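Local structure of chymotrypsin-like serine protease (Equine arteritis virus, 1MBM) at residues P82-A87 and G98-G102; V104-W108 and S134-V139; T109-G115 and V127-S131. The protein is a chymotrypsin-like serine protease of an arterivirus that probably cleaves the viral replicase polyprotein. One frame throughout, in Å; residues are numbered along the deposited sequence.

The three contacts all reach the same sheet, the second barrel of a chymotrypsin-like fold. Interactions 1 and 2 touch: their centres lie 10 Å apart, and Leu99 N probably donates to Leu106 O at 2.9 Å. Interactions 2 and 3 are also 10 Å apart between centres. Tyr138 joins them, with Tyr138 N to Gly130 O at 2.9 Å and Tyr138 O to Thr129 N at 2.8 Å, both probable hydrogen bonds. Along the chain, interaction 3 is nested inside the loop closed by interaction 2. It holds Ser114, the probable nucleophile. Interactions 1 and 3 do not touch: their centres are 16 Å apart and their nearest atoms about 8 Å.

Interaction 1: residues P82-A87 and G98-G102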
ATOM      1  N   PRO A  82       6.393   9.156  -2.818  1.00 12.10           N
ATOM      2  CA  PRO A  82       6.746   8.467  -1.577  1.00 12.99           C
ATOM      3  C   PRO A  82       7.666   9.326  -0.718  1.00 11.72           C
ATOM      4  O   PRO A  82       8.593   9.961  -1.217  1.00 13.54           O
ATOM      5  CB  PRO A  82       7.494   7.222  -2.070  1.00 12.53           C
ATOM      6  CG  PRO A  82       7.925   7.573  -3.472  1.00 17.67           C
ATOM      7  CD  PRO A  82       6.795   8.383  -4.008  1.00 13.06           C
ATOM      8  N   THR A  83       7.377   9.353   0.574  1.00 12.99           N
ATOM      9  CA  THR A  83       8.197  10.040   1.549  1.00 13.99           C
ATOM     10  C   THR A  83       8.701   8.967   2.513  1.00 13.67           C
ATOM     11  O   THR A  83       7.927   8.118   2.948  1.00 13.70           O
ATOM     12  CB  THR A  83       7.332  11.092   2.265  1.00 15.77           C
ATOM     13  OG1 THR A  83       7.212  12.247   1.419  1.00 22.48           O
ATOM     14  CG2 THR A  83       8.012  11.630   3.507  1.00 19.58           C
ATOM     15  N   THR A  84       9.992   8.964   2.818  1.00 10.05           N
ATOM     16  CA  THR A  84      10.514   7.954   3.742  1.00 12.21           C
ATOM     17  C   THR A  84       9.897   8.113   5.137  1.00 10.03           C
ATOM     18  O   THR A  84      10.131   9.095   5.826  1.00  8.76           O
ATOM     19  CB  THR A  84      12.053   8.019   3.831  1.00 14.46           C
ATOM     20  OG1 THR A  84      12.627   7.780   2.534  1.00 14.42           O
ATOM     21  CG2 THR A  84      12.571   6.859   4.682  1.00  9.45           C
ATOM     22  N   GLY A  85       9.091   7.142   5.541  1.00 10.18           N
ATOM     23  CA  GLY A  85       8.423   7.203   6.825  1.00  9.62           C
ATOM     24  C   GLY A  85       7.312   6.175   6.886  1.00 10.39           C
ATOM     25  O   GLY A  85       7.202   5.315   6.008  1.00  8.89           O
ATOM     26  N   PRO A  86       6.490   6.250   7.927  1.00 10.02           N
ATOM     27  CA  PRO A  86       5.353   5.346   8.069  1.00  9.37           C
ATOM     28  C   PRO A  86       4.327   5.538   6.945  1.00  9.87           C
ATOM     29  O   PRO A  86       4.195   6.617   6.387  1.00  8.38           O
ATOM     30  CB  PRO A  86       4.746   5.768   9.412  1.00 12.16           C
ATOM     31  CG  PRO A  86       5.219   7.194   9.587  1.00 16.14           C
ATOM     32  CD  PRO A  86       6.616   7.161   9.081  1.00 10.32           C
ATOM     33  N   ALA A  87       3.627   4.467   6.608  1.00  5.86           N
ATOM     34  CA  ALA A  87       2.557   4.513   5.626  1.00  7.25           C
ATOM     35  C   ALA A  87       1.527   3.482   6.044  1.00  6.84           C
ATOM     36  O   ALA A  87       1.846   2.528   6.759  1.00  9.34           O
ATOM     37  CB  ALA A  87       3.075   4.227   4.217  1.00  5.41           C
ATOM     38  N   GLY A  98       3.187   0.393   8.196  1.00  8.65           N
ATOM     39  CA  GLY A  98       4.461  -0.128   7.741  1.00  6.25           C
ATOM     40  C   GLY A  98       5.476   0.947   7.391  1.00  8.01           C
ATOM     41  O   GLY A  98       5.186   2.143   7.489  1.00  9.45           O
ATOM     42  N   LEU A  99       6.673   0.518   7.010  1.00  7.48           N
ATOM     43  CA  LEU A  99       7.726   1.435   6.588  1.00  8.61           C
ATOM     44  C   LEU A  99       7.631   1.587   5.094  1.00  8.36           C
ATOM     45  O   LEU A  99       7.491   0.602   4.376  1.00  7.74           O
ATOM     46  CB  LEU A  99       9.109   0.880   6.921  1.00 10.38           C
ATOM     47  CG  LEU A  99      10.272   1.517   6.146  1.00 11.25           C
ATOM     48  CD1 LEU A  99      10.540   2.940   6.648  1.00 10.40           C
ATOM     49  CD2 LEU A  99      11.532   0.665   6.222  1.00 11.57           C
ATOM     50  N   LEU A 100       7.684   2.825   4.626  1.00  7.16           N
ATOM     51  CA  LEU A 100       7.691   3.079   3.202  1.00  9.05           C
ATOM     52  C   LEU A 100       8.888   3.952   2.847  1.00  8.03           C
ATOM     53  O   LEU A 100       9.157   4.933   3.523  1.00  7.16           O
ATOM     54  CB  LEU A 100       6.393   3.777   2.767  1.00 11.63           C
ATOM     55  CG  LEU A 100       6.314   3.978   1.248  1.00 18.21           C
ATOM     56  CD1 LEU A 100       5.133   3.253   0.645  1.00 18.14           C
ATOM     57  CD2 LEU A 100       6.347   5.442   0.849  1.00 16.94           C
ATOM     58  N   SER A 101       9.630   3.543   1.822  1.00  8.24           N
ATOM     59  CA  SER A 101      10.716   4.333   1.233  1.00  9.92           C
ATOM     60  C   SER A 101      10.843   3.864  -0.214  1.00 11.38           C
ATOM     61  O   SER A 101      10.248   2.860  -0.593  1.00 12.02           O
ATOM     62  CB  SER A 101      12.040   4.132   1.969  1.00  9.93           C
ATOM     63  OG  SER A 101      12.550   2.822   1.776  1.00  4.53           O
ATOM     64  N   GLY A 102      11.608   4.574  -1.031  1.00 12.21           N
ATOM     65  CA  GLY A 102      11.745   4.168  -2.423  1.00 10.62           C
ATOM     66  C   GLY A 102      12.511   2.858  -2.543  1.00  8.13           C
ATOM     67  O   GLY A 102      12.231   2.035  -3.406  1.00  7.72           O
TER
HETATM   68  O   HOH W   1      11.888   7.403  -0.056  1.00 23.51           O
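This is the open end of an antiparallel beta hairpin in the second barrel of the chymotrypsin-like fold, joining the start of strand 85-91 to the end of strand 94-100. Gly98 and Ala87 form a hydrogen-bonded pair: Gly98 N to Ala87 O and Ala87 N to Gly98 O are both 2.9 Å. Gly98 O also takes a CA-H...O contact from Pro86 CA at 3.3 Å. Leu99 faces Pro86 as a non-hydrogen-bonded pair, and its side chain leans on Leu157 and Phe161. Leu100 pairs with Gly85 through Leu100 N to Gly85 O (2.9 Å) and Gly85 N to Leu100 O (3.0 Å). Leu100 has the most surface covered by the other segment: Leu100 CB meets Ala87 CB at 3.6 Å, and Leu100 CD2 meets Pro82 CB at 3.6 Å. Val118 of the neighbouring strand packs against both Ala87 and Leu100. The strand ends before Ser101, and Ser101 OG hydrogen-bonds with Val104 O. A water accepts a hydrogen bond from Gly102 N (3.0 Å) and bonds to Thr84 OG1 (2.7 Å).

Interaction 2: residues V104-W108 and S134-V139; sequences VCLAW and SGVAYV
Cys105, Ala137 and Gly135 carry this contact, a short antiparallel join between 104-108 and the start of strand 136-140 in the second chymotrypsin-like barrel. Cys105 and Leu106 are extended, with phi/psi near -125/132; Val136 has -68/132 and Ala137 -123/150. Cys105 lies across from Ala137 (CA-CA 5.0 Å) and Leu106 across from Val136 (4.7 Å), a non-hydrogen-bonded pair whose side chains share one face; Leu106 is m, t. Ala137 N donates to Cys105 O at 2.6 Å. A water accepts from Cys105 N at 2.9 Å and can donate to Ala137 O at 3.0 Å. Cys105 (chi1 m) and Ala137 point to the opposite face, CB to CB 4.0 Å, and Cys105 SG reaches Val139 CG2 at 4.2 Å. Ala107 CB is 4.3 Å from Ala137 CB, and Trp89 of strand 85-91 packs on Ala107, Ala137 and Val139. Gly135 has phi/psi 76/17, a positive phi that glycine accepts readily. Gly135 O accepts from Ala107 N at 2.8 Å and meets Leu106 CA at 3.0 Å, a CA-H...O contact. A second water donates to Ala107 O (2.6 Å) and Val136 O (2.9 Å). So two direct backbone bonds, two waters and apolar contacts of Cys105, Ala107, Ala137 and Val139 hold a short pairing.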
ATOM      1  N   VAL A 104      13.132   0.449   0.166  1.00  3.90           N
ATOM      2  CA  VAL A 104      12.686  -0.667   1.004  1.00  6.55           C
ATOM      3  C   VAL A 104      11.323  -0.387   1.653  1.00  7.19           C
ATOM      4  O   VAL A 104      11.105   0.679   2.229  1.00  3.89           O
ATOM      5  CB  VAL A 104      13.725  -0.972   2.123  1.00  7.50           C
ATOM      6  CG1 VAL A 104      13.216  -2.052   3.078  1.00 11.62           C
ATOM      7  CG2 VAL A 104      15.090  -1.393   1.541  1.00  7.98           C
ATOM      8  N   CYS A 105      10.402  -1.344   1.551  1.00  5.27           N
ATOM      9  CA  CYS A 105       9.108  -1.208   2.202  1.00  7.14           C
ATOM     10  C   CYS A 105       8.835  -2.448   3.060  1.00  9.85           C
ATOM     11  O   CYS A 105       9.026  -3.569   2.608  1.00  8.39           O
ATOM     12  CB  CYS A 105       7.976  -1.034   1.177  1.00  8.49           C
ATOM     13  SG  CYS A 105       8.067   0.433   0.103  1.00  8.21           S
ATOM     14  N   LEU A 106       8.369  -2.231   4.287  1.00 10.89           N
ATOM     15  CA  LEU A 106       8.060  -3.320   5.213  1.00  8.27           C
ATOM     16  C   LEU A 106       6.618  -3.222   5.698  1.00  8.41           C
ATOM     17  O   LEU A 106       6.176  -2.166   6.115  1.00  9.20           O
ATOM     18  CB  LEU A 106       8.985  -3.267   6.433  1.00  5.69           C
ATOM     19  CG  LEU A 106      10.482  -3.163   6.175  1.00  8.95           C
ATOM     20  CD1 LEU A 106      11.222  -3.056   7.486  1.00  6.76           C
ATOM     21  CD2 LEU A 106      10.953  -4.374   5.391  1.00 12.52           C
ATOM     22  N   ALA A 107       5.891  -4.328   5.643  1.00  7.62           N
ATOM     23  CA  ALA A 107       4.515  -4.366   6.113  1.00  9.96           C
ATOM     24  C   ALA A 107       4.103  -5.824   6.193  1.00 11.77           C
ATOM     25  O   ALA A 107       4.547  -6.632   5.384  1.00 11.85           O
ATOM     26  CB  ALA A 107       3.586  -3.602   5.160  1.00  9.31           C
ATOM     27  N   TRP A 108       3.274  -6.168   7.170  1.00 11.85           N
ATOM     28  CA  TRP A 108       2.793  -7.540   7.270  1.00 13.38           C
ATOM     29  C   TRP A 108       1.575  -7.686   6.370  1.00 11.21           C
ATOM     30  O   TRP A 108       0.544  -7.058   6.613  1.00 13.22           O
ATOM     31  CB  TRP A 108       2.447  -7.899   8.717  1.00 15.82           C
ATOM     32  CG  TRP A 108       2.057  -9.335   8.882  1.00 27.84           C
ATOM     33  CD1 TRP A 108       2.897 -10.398   9.063  1.00 34.38           C
ATOM     34  CD2 TRP A 108       0.729  -9.875   8.862  1.00 32.87           C
ATOM     35  NE1 TRP A 108       2.172 -11.562   9.168  1.00 38.08           N
ATOM     36  CE2 TRP A 108       0.838 -11.268   9.044  1.00 38.64           C
ATOM     37  CE3 TRP A 108      -0.546  -9.320   8.710  1.00 35.28           C
ATOM     38  CZ2 TRP A 108      -0.275 -12.110   9.082  1.00 39.32           C
ATOM     39  CZ3 TRP A 108      -1.648 -10.156   8.745  1.00 37.57           C
ATOM     40  CH2 TRP A 108      -1.506 -11.534   8.932  1.00 38.08           C
ATOM     41  N   SER A 134      10.159 -11.835   5.895  1.00 20.48           N
ATOM     42  CA  SER A 134      10.434 -10.861   6.953  1.00 21.50           C
ATOM     43  C   SER A 134       9.743  -9.519   6.772  1.00 20.36           C
ATOM     44  O   SER A 134      10.312  -8.468   7.063  1.00 20.85           O
ATOM     45  CB  SER A 134      11.941 -10.665   7.152  1.00 21.89           C
ATOM     46  OG  SER A 134      12.534 -11.860   7.625  1.00 21.49           O
ATOM     47  N   GLY A 135       8.511  -9.566   6.283  1.00 19.08           N
ATOM     48  CA  GLY A 135       7.716  -8.367   6.136  1.00 16.58           C
ATOM     49  C   GLY A 135       8.093  -7.480   4.970  1.00 14.75           C
ATOM     50  O   GLY A 135       7.694  -6.324   4.951  1.00 15.59           O
ATOM     51  N   VAL A 136       8.849  -8.000   4.006  1.00 12.46           N
ATOM     52  CA  VAL A 136       9.209  -7.205   2.832  1.00 12.91           C
ATOM     53  C   VAL A 136       7.959  -6.931   2.002  1.00 11.06           C
ATOM     54  O   VAL A 136       7.169  -7.837   1.748  1.00  9.40           O
ATOM     55  CB  VAL A 136      10.262  -7.903   1.934  1.00 14.33           C
ATOM     56  CG1 VAL A 136      10.389  -7.201   0.581  1.00 10.20           C
ATOM     57  CG2 VAL A 136      11.601  -7.946   2.607  1.00 16.64           C
ATOM     58  N   ALA A 137       7.769  -5.678   1.611  1.00  8.01           N
ATOM     59  CA  ALA A 137       6.638  -5.307   0.775  1.00  7.95           C
ATOM     60  C   ALA A 137       7.134  -4.646  -0.510  1.00 10.75           C
ATOM     61  O   ALA A 137       8.186  -4.021  -0.522  1.00 11.62           O
ATOM     62  CB  ALA A 137       5.713  -4.345   1.538  1.00  6.28           C
ATOM     63  N   TYR A 138       6.385  -4.802  -1.596  1.00  9.60           N
ATOM     64  CA  TYR A 138       6.697  -4.100  -2.830  1.00 10.31           C
ATOM     65  C   TYR A 138       5.464  -3.270  -3.173  1.00 10.77           C
ATOM     66  O   TYR A 138       4.339  -3.770  -3.102  1.00  9.18           O
ATOM     67  CB  TYR A 138       7.047  -5.069  -3.958  1.00  9.69           C
ATOM     68  CG  TYR A 138       8.184  -6.009  -3.634  1.00 11.64           C
ATOM     69  CD1 TYR A 138       9.493  -5.552  -3.556  1.00  7.98           C
ATOM     70  CD2 TYR A 138       7.946  -7.365  -3.409  1.00 14.82           C
ATOM     71  CE1 TYR A 138      10.538  -6.416  -3.250  1.00  9.03           C
ATOM     72  CE2 TYR A 138       8.984  -8.239  -3.112  1.00 13.40           C
ATOM     73  CZ  TYR A 138      10.275  -7.762  -3.039  1.00 12.58           C
ATOM     74  OH  TYR A 138      11.305  -8.633  -2.754  1.00 13.29           O
ATOM     75  N   VAL A 139       5.675  -1.996  -3.498  1.00  7.88           N
ATOM     76  CA  VAL A 139       4.579  -1.073  -3.773  1.00  6.64           C
ATOM     77  C   VAL A 139       4.738  -0.411  -5.144  1.00  7.83           C
ATOM     78  O   VAL A 139       5.807   0.067  -5.482  1.00  8.70           O
ATOM     79  CB  VAL A 139       4.512   0.021  -2.688  1.00  6.73           C
ATOM     80  CG1 VAL A 139       3.493   1.119  -3.054  1.00  5.09           C
ATOM     81  CG2 VAL A 139       4.213  -0.598  -1.300  1.00  7.29           C
TER
HETATM   82  O   HOH W   2      11.012  -3.879   0.336  1.00 16.22           O
HETATM   83  O   HOH W   3       4.492  -7.497   2.905  1.00 41.32           O

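Interaction 3: residues T109-G115 and V127-S131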
ATOM      1  N   THR A 109       1.701  -8.464   5.302  1.00 10.20           N
ATOM      2  CA  THR A 109       0.587  -8.654   4.360  1.00 11.65           C
ATOM      3  C   THR A 109       0.417 -10.105   3.920  1.00 12.05           C
ATOM      4  O   THR A 109       1.325 -10.916   4.093  1.00 11.87           O
ATOM      5  CB  THR A 109       0.793  -7.812   3.082  1.00 13.85           C
ATOM      6  OG1 THR A 109       2.050  -8.158   2.484  1.00 13.47           O
ATOM      7  CG2 THR A 109       0.926  -6.311   3.392  1.00 11.02           C
ATOM      8  N   THR A 110      -0.751 -10.422   3.355  1.00 10.92           N
ATOM      9  CA  THR A 110      -1.011 -11.737   2.743  1.00 15.73           C
ATOM     10  C   THR A 110      -1.391 -11.537   1.276  1.00 13.97           C
ATOM     11  O   THR A 110      -1.624 -10.417   0.844  1.00 11.28           O
ATOM     12  CB  THR A 110      -2.157 -12.486   3.436  1.00 16.16           C
ATOM     13  OG1 THR A 110      -3.331 -11.663   3.431  1.00 22.79           O
ATOM     14  CG2 THR A 110      -1.858 -12.712   4.918  1.00 20.82           C
ATOM     15  N   SER A 111      -1.501 -12.625   0.522  1.00 14.29           N
ATOM     16  CA  SER A 111      -1.832 -12.507  -0.900  1.00 14.60           C
ATOM     17  C   SER A 111      -3.092 -11.678  -1.159  1.00 12.62           C
ATOM     18  O   SER A 111      -3.114 -10.836  -2.067  1.00 13.42           O
ATOM     19  CB  SER A 111      -1.965 -13.877  -1.561  1.00 15.56           C
ATOM     20  OG  SER A 111      -2.065 -13.702  -2.959  1.00 20.44           O
ATOM     21  N   GLY A 112      -4.125 -11.899  -0.349  1.00  8.08           N
ATOM     22  CA  GLY A 112      -5.366 -11.150  -0.471  1.00  8.96           C
ATOM     23  C   GLY A 112      -5.243  -9.636  -0.318  1.00 10.74           C
ATOM     24  O   GLY A 112      -6.153  -8.897  -0.716  1.00 10.64           O
ATOM     25  N   ASP A 113      -4.119  -9.164   0.232  1.00  8.15           N
ATOM     26  CA  ASP A 113      -3.908  -7.732   0.428  1.00  5.05           C
ATOM     27  C   ASP A 113      -3.356  -7.048  -0.811  1.00  6.58           C
ATOM     28  O   ASP A 113      -3.183  -5.828  -0.803  1.00  6.22           O
ATOM     29  CB  ASP A 113      -2.927  -7.450   1.573  1.00  6.12           C
ATOM     30  CG  ASP A 113      -3.435  -7.912   2.923  1.00 13.20           C
ATOM     31  OD1 ASP A 113      -4.663  -7.911   3.148  1.00  9.97           O
ATOM     32  OD2 ASP A 113      -2.659  -8.286   3.829  1.00 11.08           O
ATOM     33  N   SER A 114      -3.039  -7.818  -1.853  1.00  4.19           N
ATOM     34  CA  SER A 114      -2.542  -7.217  -3.093  1.00  8.65           C
ATOM     35  C   SER A 114      -3.574  -6.213  -3.591  1.00  7.96           C
ATOM     36  O   SER A 114      -4.773  -6.488  -3.583  1.00  6.47           O
ATOM     37  CB  SER A 114      -2.262  -8.285  -4.154  1.00 10.03           C
ATOM     38  OG  SER A 114      -1.047  -8.964  -3.868  1.00 12.74           O
ATOM     39  N   GLY A 115      -3.109  -5.039  -3.987  1.00  9.73           N
ATOM     40  CA  GLY A 115      -4.006  -4.001  -4.446  1.00  9.97           C
ATOM     41  C   GLY A 115      -4.399  -2.960  -3.412  1.00  8.41           C
ATOM     42  O   GLY A 115      -4.950  -1.924  -3.790  1.00  6.14           O
ATOM     43  N   VAL A 127      -0.078   1.196  -4.812  1.00  6.65           N
ATOM     44  CA  VAL A 127      -0.875   0.042  -4.409  1.00  8.09           C
ATOM     45  C   VAL A 127       0.088  -1.056  -3.973  1.00  8.51           C
ATOM     46  O   VAL A 127       1.228  -1.112  -4.437  1.00  6.35           O
ATOM     47  CB  VAL A 127      -1.811  -0.497  -5.532  1.00  9.86           C
ATOM     48  CG1 VAL A 127      -2.906   0.516  -5.875  1.00 10.39           C
ATOM     49  CG2 VAL A 127      -1.021  -0.884  -6.783  1.00  7.58           C
ATOM     50  N   HIS A 128      -0.366  -1.928  -3.078  1.00  8.75           N
ATOM     51  CA  HIS A 128       0.473  -3.023  -2.622  1.00  7.57           C
ATOM     52  C   HIS A 128       0.570  -4.092  -3.707  1.00  8.57           C
ATOM     53  O   HIS A 128      -0.440  -4.641  -4.142  1.00  5.57           O
ATOM     54  CB  HIS A 128      -0.066  -3.634  -1.321  1.00  8.05           C
ATOM     55  CG  HIS A 128       0.738  -4.798  -0.839  1.00  6.60           C
ATOM     56  ND1 HIS A 128       1.995  -4.655  -0.289  1.00  5.87           N
ATOM     57  CD2 HIS A 128       0.487  -6.127  -0.867  1.00  7.48           C
ATOM     58  CE1 HIS A 128       2.467  -5.845   0.033  1.00  6.85           C
ATOM     59  NE2 HIS A 128       1.570  -6.755  -0.308  1.00  4.57           N
ATOM     60  N   THR A 129       1.803  -4.406  -4.095  1.00  9.27           N
ATOM     61  CA  THR A 129       2.096  -5.322  -5.193  1.00  9.41           C
ATOM     62  C   THR A 129       2.431  -6.742  -4.756  1.00 10.25           C
ATOM     63  O   THR A 129       1.999  -7.711  -5.377  1.00  9.11           O
ATOM     64  CB  THR A 129       3.247  -4.716  -6.031  1.00 12.75           C
ATOM     65  OG1 THR A 129       2.726  -3.629  -6.803  1.00 12.12           O
ATOM     66  CG2 THR A 129       3.789  -5.695  -7.083  1.00 13.69           C
ATOM     67  N   GLY A 130       3.191  -6.887  -3.684  1.00 10.37           N
ATOM     68  CA  GLY A 130       3.543  -8.227  -3.252  1.00 12.03           C
ATOM     69  C   GLY A 130       4.439  -8.221  -2.040  1.00 13.77           C
ATOM     70  O   GLY A 130       4.800  -7.176  -1.526  1.00  7.49           O
ATOM     71  N   SER A 131       4.840  -9.403  -1.603  1.00 14.91           N
ATOM     72  CA  SER A 131       5.612  -9.483  -0.383  1.00 15.82           C
ATOM     73  C   SER A 131       6.783 -10.441  -0.489  1.00 17.00           C
ATOM     74  O   SER A 131       6.905 -11.196  -1.447  1.00 18.51           O
ATOM     75  CB  SER A 131       4.695  -9.967   0.730  1.00 14.87           C
ATOM     76  OG  SER A 131       4.319 -11.304   0.462  1.00 18.72           O
TER
HETATM   77  O   HOH W   4       0.781  -9.414  -0.514  1.00 53.40           O
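This contact sets the loop 109-115, which carries the probable nucleophile Ser114, against residues 127-131 of strand 123-132 in the second barrel of the chymotrypsin-like fold. The loop holds the Gly-Asp-Ser-Gly sequence of the family, and a weak hydrogen bond links Ser114 OG and His33 NE2. One direct backbone bond ties the segments: Gly115 N to His128 O, 2.7 Å and nearly straight. Ser114 CA adds a CA-H...O contact to His128 O at 3.5 Å. Thr109 CG2 lies over one face of the His128 ring, 3.9 Å from its centroid, a CH-pi contact. Water links His128 NE2 (2.8 Å) to Thr110 O (2.9 Å). A histidine and threonine so placed are consistent with the S1 pocket of viral relatives that cut after Glu or Gln. Within the loop, a 3-10 turn spans 111-113, and Ser114 N donates to Ser111 O at 3.0 Å. This engages a backbone NH that would serve an oxyanion hole, consistent with a collapsed one. Asp113 OD2 accepts from Thr110 N at 2.9 Å and forms a salt bridge with Arg197. Trp89 of strand 85-91 meets the His128 ring, while Thr129 and Gly130 form a classic beta bulge opposite Tyr138 of strand 136-140.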